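Local coordinates for putative type VI secretion protein (Escherichia coli, PDB 4HH5) that forms the N-terminal domain of ClpV1, a type VI secretion ATPase of the ClpA/ClpB family whose full-length form probably binds and hydrolyses ATP, at residues A[115-127]-A[135-147]. Numbering follows the deposited sequence.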
ATOM      1  N   SER A 115      -0.383   3.218  -5.686  1.00 15.91           N
ATOM      2  CA  SER A 115      -1.142   3.038  -4.439  1.00 15.42           C
ATOM      3  C   SER A 115      -2.640   2.843  -4.611  1.00 18.69           C
ATOM      4  O   SER A 115      -3.237   2.116  -3.824  1.00 18.95           O
ATOM      5  CB  SER A 115      -0.811   4.100  -3.394  1.00 18.07           C
ATOM      6  OG  SER A 115      -1.229   5.387  -3.808  1.00 22.53           O
ATOM      7  N   VAL A 116      -3.238   3.410  -5.676  1.00 14.97           N
ATOM      8  CA  VAL A 116      -4.671   3.209  -5.947  1.00 14.17           C
ATOM      9  C   VAL A 116      -4.981   1.728  -6.224  1.00 16.15           C
ATOM     10  O   VAL A 116      -6.078   1.285  -5.909  1.00 15.03           O
ATOM     11  CB  VAL A 116      -5.248   4.165  -7.033  1.00 17.38           C
ATOM     12  CG1 VAL A 116      -4.787   3.772  -8.438  1.00 16.96           C
ATOM     13  CG2 VAL A 116      -6.774   4.224  -6.959  1.00 17.18           C
ATOM     14  N   HIS A 117      -4.010   0.967  -6.790  1.00 13.27           N
ATOM     15  CA  HIS A 117      -4.176  -0.472  -7.063  1.00 13.10           C
ATOM     16  C   HIS A 117      -4.107  -1.258  -5.769  1.00 17.71           C
ATOM     17  O   HIS A 117      -4.831  -2.240  -5.618  1.00 17.56           O
ATOM     18  CB  HIS A 117      -3.146  -0.993  -8.082  1.00 13.14           C
ATOM     19  CG  HIS A 117      -3.194  -0.271  -9.395  1.00 16.44           C
ATOM     20  ND1 HIS A 117      -2.039   0.135 -10.033  1.00 18.21           N
ATOM     21  CD2 HIS A 117      -4.262   0.090 -10.146  1.00 17.80           C
ATOM     22  CE1 HIS A 117      -2.435   0.727 -11.150  1.00 17.68           C
ATOM     23  NE2 HIS A 117      -3.767   0.740 -11.249  1.00 17.58           N
ATOM     24  N   LEU A 118      -3.263  -0.810  -4.823  1.00 15.11           N
ATOM     25  CA  LEU A 118      -3.173  -1.413  -3.490  1.00 16.56           C
ATOM     26  C   LEU A 118      -4.499  -1.137  -2.780  1.00 20.72           C
ATOM     27  O   LEU A 118      -5.010  -2.009  -2.085  1.00 19.73           O
ATOM     28  CB  LEU A 118      -2.015  -0.803  -2.672  1.00 17.37           C
ATOM     29  CG  LEU A 118      -0.595  -0.898  -3.278  1.00 22.90           C
ATOM     30  CD1 LEU A 118       0.404  -0.077  -2.458  1.00 23.57           C
ATOM     31  CD2 LEU A 118      -0.115  -2.336  -3.343  1.00 24.87           C
ATOM     32  N   LEU A 119      -5.083   0.065  -3.005  1.00 19.68           N
ATOM     33  CA  LEU A 119      -6.364   0.427  -2.408  1.00 19.88           C
ATOM     34  C   LEU A 119      -7.493  -0.403  -3.010  1.00 24.24           C
ATOM     35  O   LEU A 119      -8.343  -0.901  -2.270  1.00 24.39           O
ATOM     36  CB  LEU A 119      -6.643   1.934  -2.526  1.00 20.25           C
ATOM     37  CG  LEU A 119      -7.849   2.434  -1.752  1.00 25.02           C
ATOM     38  CD1 LEU A 119      -7.665   2.242  -0.247  1.00 25.20           C
ATOM     39  CD2 LEU A 119      -8.112   3.876  -2.061  1.00 27.78           C
ATOM     40  N   GLY A 120      -7.449  -0.600  -4.326  1.00 21.49           N
ATOM     41  CA  GLY A 120      -8.416  -1.424  -5.041  1.00 21.24           C
ATOM     42  C   GLY A 120      -8.404  -2.858  -4.558  1.00 24.21           C
ATOM     43  O   GLY A 120      -9.463  -3.457  -4.342  1.00 23.06           O
ATOM     44  N   ALA A 121      -7.193  -3.397  -4.332  1.00 20.75           N
ATOM     45  CA  ALA A 121      -7.000  -4.746  -3.810  1.00 20.41           C
ATOM     46  C   ALA A 121      -7.579  -4.845  -2.384  1.00 23.16           C
ATOM     47  O   ALA A 121      -8.335  -5.772  -2.097  1.00 21.53           O
ATOM     48  CB  ALA A 121      -5.523  -5.102  -3.815  1.00 21.27           C
ATOM     49  N   LEU A 122      -7.289  -3.844  -1.538  1.00 21.52           N
ATOM     50  CA  LEU A 122      -7.755  -3.751  -0.153  1.00 23.11           C
ATOM     51  C   LEU A 122      -9.277  -3.676  -0.002  1.00 27.27           C
ATOM     52  O   LEU A 122      -9.835  -4.346   0.869  1.00 26.04           O
ATOM     53  CB  LEU A 122      -7.092  -2.565   0.562  1.00 23.96           C
ATOM     54  CG  LEU A 122      -7.178  -2.579   2.081  1.00 30.66           C
ATOM     55  CD1 LEU A 122      -6.287  -3.683   2.666  1.00 31.43           C
ATOM     56  CD2 LEU A 122      -6.824  -1.213   2.660  1.00 34.29           C
ATOM     57  N   THR A 123      -9.946  -2.869  -0.837  1.00 24.04           N
ATOM     58  CA  THR A 123     -11.404  -2.706  -0.783  1.00 24.09           C
ATOM     59  C   THR A 123     -12.162  -3.995  -1.174  1.00 27.71           C
ATOM     60  O   THR A 123     -13.295  -4.201  -0.733  1.00 25.95           O
ATOM     61  CB  THR A 123     -11.831  -1.412  -1.515  1.00 32.55           C
ATOM     62  OG1 THR A 123     -13.115  -0.989  -1.050  1.00 36.10           O
ATOM     63  CG2 THR A 123     -11.829  -1.552  -3.029  1.00 29.56           C
ATOM     64  N   GLU A 124     -11.521  -4.853  -1.992  1.00 24.75           N
ATOM     65  CA  GLU A 124     -12.067  -6.141  -2.444  1.00 26.04           C
ATOM     66  C   GLU A 124     -11.690  -7.288  -1.502  1.00 29.46           C
ATOM     67  O   GLU A 124     -12.335  -8.334  -1.521  1.00 30.30           O
ATOM     68  CB  GLU A 124     -11.617  -6.445  -3.881  1.00 28.02           C
ATOM     69  CG  GLU A 124     -12.442  -5.728  -4.939  1.00 42.42           C
ATOM     70  CD  GLU A 124     -13.781  -6.340  -5.321  1.00 71.61           C
ATOM     71  OE1 GLU A 124     -14.070  -7.485  -4.904  1.00 72.46           O
ATOM     72  OE2 GLU A 124     -14.534  -5.674  -6.070  1.00 65.30           O
ATOM     73  N   ASN A 125     -10.646  -7.091  -0.680  1.00 24.89           N
ATOM     74  CA  ASN A 125     -10.186  -8.066   0.310  1.00 23.55           C
ATOM     75  C   ASN A 125      -9.903  -7.304   1.622  1.00 26.86           C
ATOM     76  O   ASN A 125      -8.733  -7.139   1.982  1.00 25.06           O
ATOM     77  CB  ASN A 125      -8.934  -8.784  -0.211  1.00 22.71           C
ATOM     78  CG  ASN A 125      -8.555 -10.054   0.521  1.00 42.33           C
ATOM     79  OD1 ASN A 125      -9.165 -10.449   1.526  1.00 34.12           O
ATOM     80  ND2 ASN A 125      -7.513 -10.713   0.036  1.00 30.93           N
ATOM     81  N   PRO A 126     -10.950  -6.778   2.329  1.00 24.23           N
ATOM     82  CA  PRO A 126     -10.688  -5.969   3.538  1.00 24.80           C
ATOM     83  C   PRO A 126      -9.907  -6.623   4.672  1.00 30.66           C
ATOM     84  O   PRO A 126      -9.241  -5.914   5.429  1.00 30.13           O
ATOM     85  CB  PRO A 126     -12.074  -5.479   3.971  1.00 26.54           C
ATOM     86  CG  PRO A 126     -13.034  -6.396   3.316  1.00 30.53           C
ATOM     87  CD  PRO A 126     -12.397  -6.843   2.036  1.00 25.53           C
ATOM     88  N   HIS A 127      -9.921  -7.958   4.748  1.00 29.22           N
ATOM     89  CA  HIS A 127      -9.201  -8.688   5.791  1.00 30.49           C
ATOM     90  C   HIS A 127      -7.677  -8.733   5.663  1.00 31.30           C
ATOM     91  O   HIS A 127      -7.012  -9.240   6.568  1.00 29.58           O
ATOM     92  CB  HIS A 127      -9.834 -10.054   6.074  1.00 33.06           C
ATOM     93  CG  HIS A 127     -11.213  -9.954   6.650  1.00 37.83           C
ATOM     94  ND1 HIS A 127     -12.224 -10.809   6.247  1.00 40.38           N
ATOM     95  CD2 HIS A 127     -11.709  -9.092   7.572  1.00 40.68           C
ATOM     96  CE1 HIS A 127     -13.291 -10.457   6.947  1.00 40.33           C
ATOM     97  NE2 HIS A 127     -13.033  -9.418   7.747  1.00 40.69           N
ATOM     98  N   TRP A 135     -10.894   2.131   8.227  1.00 18.85           N
ATOM     99  CA  TRP A 135     -12.234   2.093   7.624  1.00 18.09           C
ATOM    100  C   TRP A 135     -12.468   3.089   6.450  1.00 20.33           C
ATOM    101  O   TRP A 135     -13.146   2.675   5.502  1.00 20.18           O
ATOM    102  CB  TRP A 135     -13.358   2.154   8.692  1.00 17.02           C
ATOM    103  CG  TRP A 135     -13.454   3.469   9.399  1.00 17.82           C
ATOM    104  CD1 TRP A 135     -12.910   3.794  10.605  1.00 20.73           C
ATOM    105  CD2 TRP A 135     -14.131   4.646   8.932  1.00 17.78           C
ATOM    106  NE1 TRP A 135     -13.191   5.106  10.915  1.00 20.30           N
ATOM    107  CE2 TRP A 135     -13.921   5.659   9.893  1.00 21.37           C
ATOM    108  CE3 TRP A 135     -14.846   4.961   7.756  1.00 19.06           C
ATOM    109  CZ2 TRP A 135     -14.413   6.959   9.730  1.00 20.85           C
ATOM    110  CZ3 TRP A 135     -15.315   6.256   7.586  1.00 20.58           C
ATOM    111  CH2 TRP A 135     -15.103   7.237   8.564  1.00 21.14           C
ATOM    112  N   PRO A 136     -11.909   4.348   6.413  1.00 15.67           N
ATOM    113  CA  PRO A 136     -12.165   5.230   5.242  1.00 15.42           C
ATOM    114  C   PRO A 136     -11.648   4.680   3.912  1.00 19.58           C
ATOM    115  O   PRO A 136     -12.241   4.934   2.864  1.00 16.97           O
ATOM    116  CB  PRO A 136     -11.442   6.536   5.608  1.00 17.15           C
ATOM    117  CG  PRO A 136     -11.340   6.502   7.123  1.00 21.36           C
ATOM    118  CD  PRO A 136     -11.073   5.052   7.414  1.00 16.88           C
ATOM    119  N   LEU A 137     -10.553   3.908   3.966  1.00 18.77           N
ATOM    120  CA  LEU A 137      -9.920   3.278   2.804  1.00 19.22           C
ATOM    121  C   LEU A 137     -10.853   2.227   2.163  1.00 24.43           C
ATOM    122  O   LEU A 137     -10.691   1.906   0.993  1.00 26.00           O
ATOM    123  CB  LEU A 137      -8.586   2.632   3.246  1.00 19.44           C
ATOM    124  CG  LEU A 137      -7.366   3.574   3.410  1.00 23.70           C
ATOM    125  CD1 LEU A 137      -7.453   4.422   4.673  1.00 23.53           C
ATOM    126  CD2 LEU A 137      -6.079   2.787   3.453  1.00 25.53           C
ATOM    127  N   LEU A 138     -11.835   1.718   2.922  1.00 21.41           N
ATOM    128  CA  LEU A 138     -12.806   0.716   2.461  1.00 21.92           C
ATOM    129  C   LEU A 138     -14.112   1.324   1.917  1.00 25.30           C
ATOM    130  O   LEU A 138     -15.011   0.577   1.517  1.00 25.42           O
ATOM    131  CB  LEU A 138     -13.109  -0.292   3.596  1.00 22.24           C
ATOM    132  CG  LEU A 138     -11.903  -0.953   4.291  1.00 27.48           C
ATOM    133  CD1 LEU A 138     -12.360  -1.867   5.416  1.00 28.12           C
ATOM    134  CD2 LEU A 138     -11.027  -1.726   3.298  1.00 29.56           C
ATOM    135  N   THR A 139     -14.218   2.668   1.897  1.00 22.15           N
ATOM    136  CA  THR A 139     -15.436   3.374   1.466  1.00 22.37           C
ATOM    137  C   THR A 139     -15.647   3.470  -0.039  1.00 27.70           C
ATOM    138  O   THR A 139     -16.794   3.538  -0.475  1.00 27.62           O
ATOM    139  CB  THR A 139     -15.629   4.727   2.180  1.00 26.36           C
ATOM    140  OG1 THR A 139     -14.564   5.607   1.828  1.00 26.68           O
ATOM    141  CG2 THR A 139     -15.759   4.589   3.696  1.00 22.98           C
ATOM    142  N   LEU A 140     -14.563   3.509  -0.830  1.00 23.80           N
ATOM    143  CA  LEU A 140     -14.665   3.598  -2.288  1.00 23.15           C
ATOM    144  C   LEU A 140     -14.583   2.204  -2.890  1.00 25.97           C
ATOM    145  O   LEU A 140     -13.810   1.381  -2.418  1.00 26.61           O
ATOM    146  CB  LEU A 140     -13.548   4.496  -2.876  1.00 23.20           C
ATOM    147  CG  LEU A 140     -13.486   5.952  -2.387  1.00 27.39           C
ATOM    148  CD1 LEU A 140     -12.108   6.541  -2.610  1.00 26.94           C
ATOM    149  CD2 LEU A 140     -14.558   6.814  -3.051  1.00 29.92           C
ATOM    150  N   SER A 141     -15.410   1.922  -3.899  1.00 20.35           N
ATOM    151  CA  SER A 141     -15.390   0.641  -4.593  1.00 18.72           C
ATOM    152  C   SER A 141     -14.303   0.676  -5.678  1.00 20.80           C
ATOM    153  O   SER A 141     -13.836   1.764  -6.034  1.00 19.65           O
ATOM    154  CB  SER A 141     -16.740   0.379  -5.237  1.00 19.00           C
ATOM    155  OG  SER A 141     -16.949   1.304  -6.290  1.00 23.75           O
ATOM    156  N   GLN A 142     -13.951  -0.489  -6.251  1.00 17.82           N
ATOM    157  CA  GLN A 142     -12.967  -0.556  -7.339  1.00 18.06           C
ATOM    158  C   GLN A 142     -13.464   0.205  -8.567  1.00 20.59           C
ATOM    159  O   GLN A 142     -12.666   0.885  -9.223  1.00 19.29           O
ATOM    160  CB  GLN A 142     -12.609  -2.016  -7.686  1.00 19.98           C
ATOM    161  CG  GLN A 142     -11.563  -2.191  -8.810  1.00 31.09           C
ATOM    162  CD  GLN A 142     -10.336  -1.316  -8.649  1.00 49.11           C
ATOM    163  OE1 GLN A 142      -9.548  -1.478  -7.728  1.00 46.11           O
ATOM    164  NE2 GLN A 142     -10.142  -0.372  -9.550  1.00 38.77           N
ATOM    165  N   SER A 143     -14.786   0.142  -8.843  1.00 18.29           N
ATOM    166  CA  SER A 143     -15.378   0.862  -9.978  1.00 19.80           C
ATOM    167  C   SER A 143     -15.242   2.370  -9.789  1.00 22.02           C
ATOM    168  O   SER A 143     -14.900   3.061 -10.745  1.00 21.60           O
ATOM    169  CB  SER A 143     -16.828   0.451 -10.225  1.00 24.59           C
ATOM    170  OG  SER A 143     -17.573   0.417  -9.021  1.00 40.03           O
ATOM    171  N   GLN A 144     -15.414   2.867  -8.546  1.00 17.90           N
ATOM    172  CA  GLN A 144     -15.241   4.291  -8.240  1.00 17.33           C
ATOM    173  C   GLN A 144     -13.785   4.723  -8.410  1.00 19.10           C
ATOM    174  O   GLN A 144     -13.526   5.782  -8.980  1.00 17.75           O
ATOM    175  CB  GLN A 144     -15.779   4.642  -6.846  1.00 18.89           C
ATOM    176  CG  GLN A 144     -17.310   4.606  -6.790  1.00 23.62           C
ATOM    177  CD  GLN A 144     -17.866   4.730  -5.397  1.00 35.04           C
ATOM    178  OE1 GLN A 144     -17.270   4.290  -4.413  1.00 25.09           O
ATOM    179  NE2 GLN A 144     -19.051   5.302  -5.291  1.00 33.42           N
ATOM    180  N   LEU A 145     -12.838   3.895  -7.949  1.00 15.51           N
ATOM    181  CA  LEU A 145     -11.400   4.183  -8.072  1.00 15.00           C
ATOM    182  C   LEU A 145     -10.962   4.297  -9.524  1.00 18.64           C
ATOM    183  O   LEU A 145     -10.167   5.177  -9.869  1.00 17.08           O
ATOM    184  CB  LEU A 145     -10.563   3.116  -7.343  1.00 14.80           C
ATOM    185  CG  LEU A 145     -10.721   3.069  -5.829  1.00 19.02           C
ATOM    186  CD1 LEU A 145     -10.041   1.854  -5.264  1.00 19.35           C
ATOM    187  CD2 LEU A 145     -10.223   4.350  -5.169  1.00 20.41           C
ATOM    188  N   GLN A 146     -11.495   3.410 -10.369  1.00 17.14           N
ATOM    189  CA  GLN A 146     -11.226   3.358 -11.807  1.00 18.07           C
ATOM    190  C   GLN A 146     -11.697   4.658 -12.477  1.00 20.45           C
ATOM    191  O   GLN A 146     -10.954   5.251 -13.261  1.00 20.17           O
ATOM    192  CB  GLN A 146     -11.978   2.160 -12.395  1.00 20.05           C
ATOM    193  CG  GLN A 146     -11.331   1.540 -13.605  1.00 40.59           C
ATOM    194  CD  GLN A 146     -12.265   0.510 -14.176  1.00 61.07           C
ATOM    195  OE1 GLN A 146     -12.385  -0.609 -13.667  1.00 53.62           O
ATOM    196  NE2 GLN A 146     -13.009   0.907 -15.192  1.00 55.53           N
ATOM    197  N   ARG A 147     -12.914   5.120 -12.123  1.00 16.47           N
ATOM    198  CA  ARG A 147     -13.523   6.346 -12.644  1.00 16.84           C
ATOM    199  C   ARG A 147     -12.746   7.586 -12.226  1.00 19.54           C
ATOM    200  O   ARG A 147     -12.787   8.586 -12.942  1.00 18.37           O
ATOM    201  CB  ARG A 147     -14.983   6.473 -12.179  1.00 18.98           C
ATOM    202  CG  ARG A 147     -15.921   5.440 -12.806  1.00 28.12           C
ATOM    203  CD  ARG A 147     -17.228   5.312 -12.031  1.00 37.25           C
ATOM    204  NE  ARG A 147     -18.006   6.555 -12.043  1.00 40.84           N
ATOM    205  CZ  ARG A 147     -19.033   6.805 -11.236  1.00 60.96           C
ATOM    206  NH1 ARG A 147     -19.421   5.901 -10.345  1.00 52.29           N
ATOM    207  NH2 ARG A 147     -19.681   7.960 -11.318  1.00 47.07           N
TER
HETATM  208  O   HOH W   1      -7.615   0.366  -8.126  1.00 26.48           O
HETATM  209  O   HOH W   2     -14.581  -2.472   1.143  1.00 40.18           O
HETATM  210  O   HOH W   3     -14.892  -2.888  -4.963  1.00 31.34           O
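With chi1 at -158°, T123 holds OG1 anti to its own backbone N and delivers it to L140 O, 2.8 Å away. This is the one direct hydrogen bond between the segments, and its donor is tilted 23° from the carbonyl plane. Threonine suits the site by supplying both this donor and a methyl, CG2, which lies against the backbone where S141 passes into Q142. The chain of Q142, bent at chi2 (48°), brings OE1 to within 2.9 Å of G120 CA, where the absence of a side chain makes room for the amide. One turn further along helix 142-147, L145 spreads its two methyls: CD1 lies 3.7 Å from G120 CA, while CD2 meets V116 CG2 and, 3.8 Å off, L119 CD2. L119 crosses L137 at about a right angle, L119 CD1 to L137 CB 3.6 Å, and L58 of helix 54-61 touches both L119 and L145. Farther along, L138 fits its branched end between L122 and P126, L138 CD1 to P126 CB 3.9 Å. A leucine-rich core thus joins antiparallel helices 115-124 and 142-147 within the mostly helical Clp N-terminal domain. Three waters bridge its polar border, whereas L137 O is buried without a polar partner, a probable small energetic cost.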